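Local atomic coordinates of cystine knot (fluoropropylated) (Momordica cochinchinensis, PDB entry 6CDX), a protein that is a fluoropropylated cystine-knot peptide of the squash trypsin inhibitor family that binds an integrin and was evaluated as a PET tracer for cancer and pulmonary fibrosis. Residues F16-D21 with C28-N33. Numbering follows the deposited sequence.
Sequences FRCRRD and CICRGN
Asp21 OD1 accepts two hydrogen bonds, one from the backbone N of Cys30 at 2.8 Å and one from a water, also at 2.8 Å. The hydrogen bond from the Cys30 N-H is nearly straight, 171° at the hydrogen, and reaches OD1 on its anti side, tilted out of the carboxylate plane. The same water donates to Cys30 O at 2.9 Å, so both polar backbone atoms of Cys30 are tied to one carboxylate, directly or through water. Cys30 O also receives Arg31 NH2, which lies 3.2 Å away, and this bond runs close to the guanidinium plane. The Asp21 carboxylate runs alongside the Ile29 side chain, OD1 3.6 Å from Ile29 CB. Beside these hydrogen bonds, Cys18 SG and Cys30 SG, 2.0 Å apart, form a disulfide with an S-S torsion of 90°, the value favoured for disulfides. Cys30 carries SG anti to its own N (chi1 -169°), which sends the sulfur across to Cys18. Backbone hydrogen bonds between Cys18 and Gly34 and between Ile29 and Gly37 join both segments to the C-terminal part of the chain. The first-to-fourth (Cys3-Cys28), second-to-fifth (Cys18-Cys30) and third-to-sixth (Cys24-Cys36) pairing is that of the squash-family inhibitor cystine knot, whose third disulfide threads the ring closed by the other two and the intervening backbone.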
loop_
_atom_site.group_PDB
_atom_site.type_symbol
_atom_site.label_atom_id
_atom_site.label_comp_id
_atom_site.label_asym_id
_atom_site.label_seq_id
_atom_site.Cartn_x
_atom_site.Cartn_y
_atom_site.Cartn_z
ATOM N N PHE A 16 -4.263 -3.178 2.811
ATOM C CA PHE A 16 -4.384 -2.882 1.410
ATOM C C PHE A 16 -3.703 -3.915 0.567
ATOM O O PHE A 16 -2.587 -3.781 0.100
ATOM C CB PHE A 16 -3.855 -1.481 1.145
ATOM C CG PHE A 16 -4.686 -0.426 1.772
ATOM C CD1 PHE A 16 -5.824 0.021 1.170
ATOM C CD2 PHE A 16 -4.304 0.156 2.966
ATOM C CE1 PHE A 16 -6.554 1.024 1.779
ATOM C CE2 PHE A 16 -5.093 1.151 3.539
ATOM C CZ PHE A 16 -6.213 1.550 2.955
ATOM N N ARG A 17 -4.397 -5.029 0.410
ATOM C CA ARG A 17 -3.924 -6.106 -0.490
ATOM C C ARG A 17 -3.962 -5.618 -1.911
ATOM O O ARG A 17 -4.923 -4.952 -2.331
ATOM C CB ARG A 17 -4.842 -7.291 -0.329
ATOM C CG ARG A 17 -4.477 -8.534 -1.183
ATOM C CD ARG A 17 -3.346 -9.315 -0.628
ATOM N NE ARG A 17 -3.080 -10.533 -1.393
ATOM C CZ ARG A 17 -2.516 -10.544 -2.615
ATOM N NH1 ARG A 17 -1.895 -9.496 -3.115
ATOM N NH2 ARG A 17 -2.555 -11.661 -3.343
ATOM N N CYS A 18 -2.955 -5.928 -2.690
ATOM C CA CYS A 18 -2.909 -5.465 -4.059
ATOM C C CYS A 18 -2.253 -6.522 -4.940
ATOM O O CYS A 18 -1.277 -7.180 -4.605
ATOM C CB CYS A 18 -2.159 -4.135 -4.174
ATOM S SG CYS A 18 -0.456 -4.193 -3.559
ATOM N N ARG A 19 -2.824 -6.537 -6.156
ATOM C CA ARG A 19 -2.265 -7.369 -7.220
ATOM C C ARG A 19 -1.660 -6.488 -8.323
ATOM O O ARG A 19 -1.007 -6.978 -9.250
ATOM C CB ARG A 19 -3.301 -8.297 -7.840
ATOM C CG ARG A 19 -3.689 -9.365 -6.844
ATOM C CD ARG A 19 -4.918 -10.118 -7.219
ATOM N NE ARG A 19 -5.060 -11.326 -6.401
ATOM C CZ ARG A 19 -5.535 -11.351 -5.244
ATOM N NH1 ARG A 19 -5.640 -12.471 -4.544
ATOM N NH2 ARG A 19 -5.975 -10.312 -4.686
ATOM N N ARG A 20 -1.848 -5.161 -8.170
ATOM C CA ARG A 20 -1.447 -4.179 -9.191
ATOM C C ARG A 20 -1.560 -2.834 -8.491
ATOM O O ARG A 20 -2.263 -2.711 -7.498
ATOM C CB ARG A 20 -2.378 -4.303 -10.428
ATOM C CG ARG A 20 -3.839 -4.069 -10.117
ATOM C CD ARG A 20 -4.737 -4.649 -11.199
ATOM N NE ARG A 20 -4.641 -6.114 -11.314
ATOM C CZ ARG A 20 -5.459 -6.947 -10.672
ATOM N NH1 ARG A 20 -5.288 -8.248 -10.774
ATOM N NH2 ARG A 20 -6.469 -6.423 -9.903
ATOM N N ASP A 21 -0.913 -1.808 -9.036
ATOM C CA ASP A 21 -0.849 -0.520 -8.391
ATOM C C ASP A 21 -2.155 0.058 -8.262
ATOM O O ASP A 21 -2.462 0.779 -7.258
ATOM C CB ASP A 21 0.104 0.445 -9.162
ATOM C CG ASP A 21 1.527 0.157 -9.073
ATOM O OD1 ASP A 21 1.950 -0.585 -8.183
ATOM O OD2 ASP A 21 2.280 0.716 -9.916
ATOM N N CYS A 28 -0.317 5.563 -3.641
ATOM C CA CYS A 28 0.421 4.361 -3.167
ATOM C C CYS A 28 0.630 3.396 -4.287
ATOM O O CYS A 28 -0.161 3.393 -5.284
ATOM C CB CYS A 28 -0.273 3.722 -2.003
ATOM S SG CYS A 28 -0.533 4.788 -0.548
ATOM N N ILE A 29 1.636 2.527 -4.165
ATOM C CA ILE A 29 1.954 1.529 -5.202
ATOM C C ILE A 29 1.994 0.134 -4.552
ATOM O O ILE A 29 2.130 -0.019 -3.343
ATOM C CB ILE A 29 3.215 1.896 -5.949
ATOM C CG1 ILE A 29 4.421 1.950 -5.055
ATOM C CG2 ILE A 29 2.999 3.163 -6.694
ATOM C CD1 ILE A 29 5.677 2.147 -5.881
ATOM N N CYS A 30 1.891 -0.870 -5.395
ATOM C CA CYS A 30 1.834 -2.240 -4.923
ATOM C C CYS A 30 3.271 -2.679 -4.676
ATOM O O CYS A 30 4.228 -2.326 -5.448
ATOM C CB CYS A 30 0.994 -3.086 -5.860
ATOM S SG CYS A 30 0.611 -4.708 -5.205
ATOM N N ARG A 31 3.560 -3.272 -3.507
ATOM C CA ARG A 31 4.934 -3.659 -3.218
ATOM C C ARG A 31 5.046 -5.173 -3.385
ATOM O O ARG A 31 4.111 -5.916 -3.581
ATOM C CB ARG A 31 5.335 -3.153 -1.830
ATOM C CG ARG A 31 5.067 -1.653 -1.625
ATOM C CD ARG A 31 5.523 -0.737 -2.703
ATOM N NE ARG A 31 6.933 -0.482 -2.781
ATOM C CZ ARG A 31 7.609 -0.470 -3.950
ATOM N NH1 ARG A 31 8.898 -0.128 -3.945
ATOM N NH2 ARG A 31 7.101 -0.866 -5.085
ATOM N N GLY A 32 6.322 -5.604 -3.214
ATOM C CA GLY A 32 6.766 -6.929 -3.434
ATOM C C GLY A 32 6.080 -8.000 -2.603
ATOM O O GLY A 32 6.070 -9.112 -2.920
ATOM N N ASN A 33 5.504 -7.643 -1.485
ATOM C CA ASN A 33 4.774 -8.567 -0.656
ATOM C C ASN A 33 3.225 -8.712 -1.002
ATOM O O ASN A 33 2.501 -9.408 -0.330
ATOM C CB ASN A 33 4.935 -8.235 0.829
ATOM C CG ASN A 33 4.494 -6.863 1.161
ATOM O OD1 ASN A 33 3.962 -6.057 0.334
ATOM N ND2 ASN A 33 4.576 -6.585 2.442
HETATM O O HOH W 1 4.675 -1.375 -8.110
#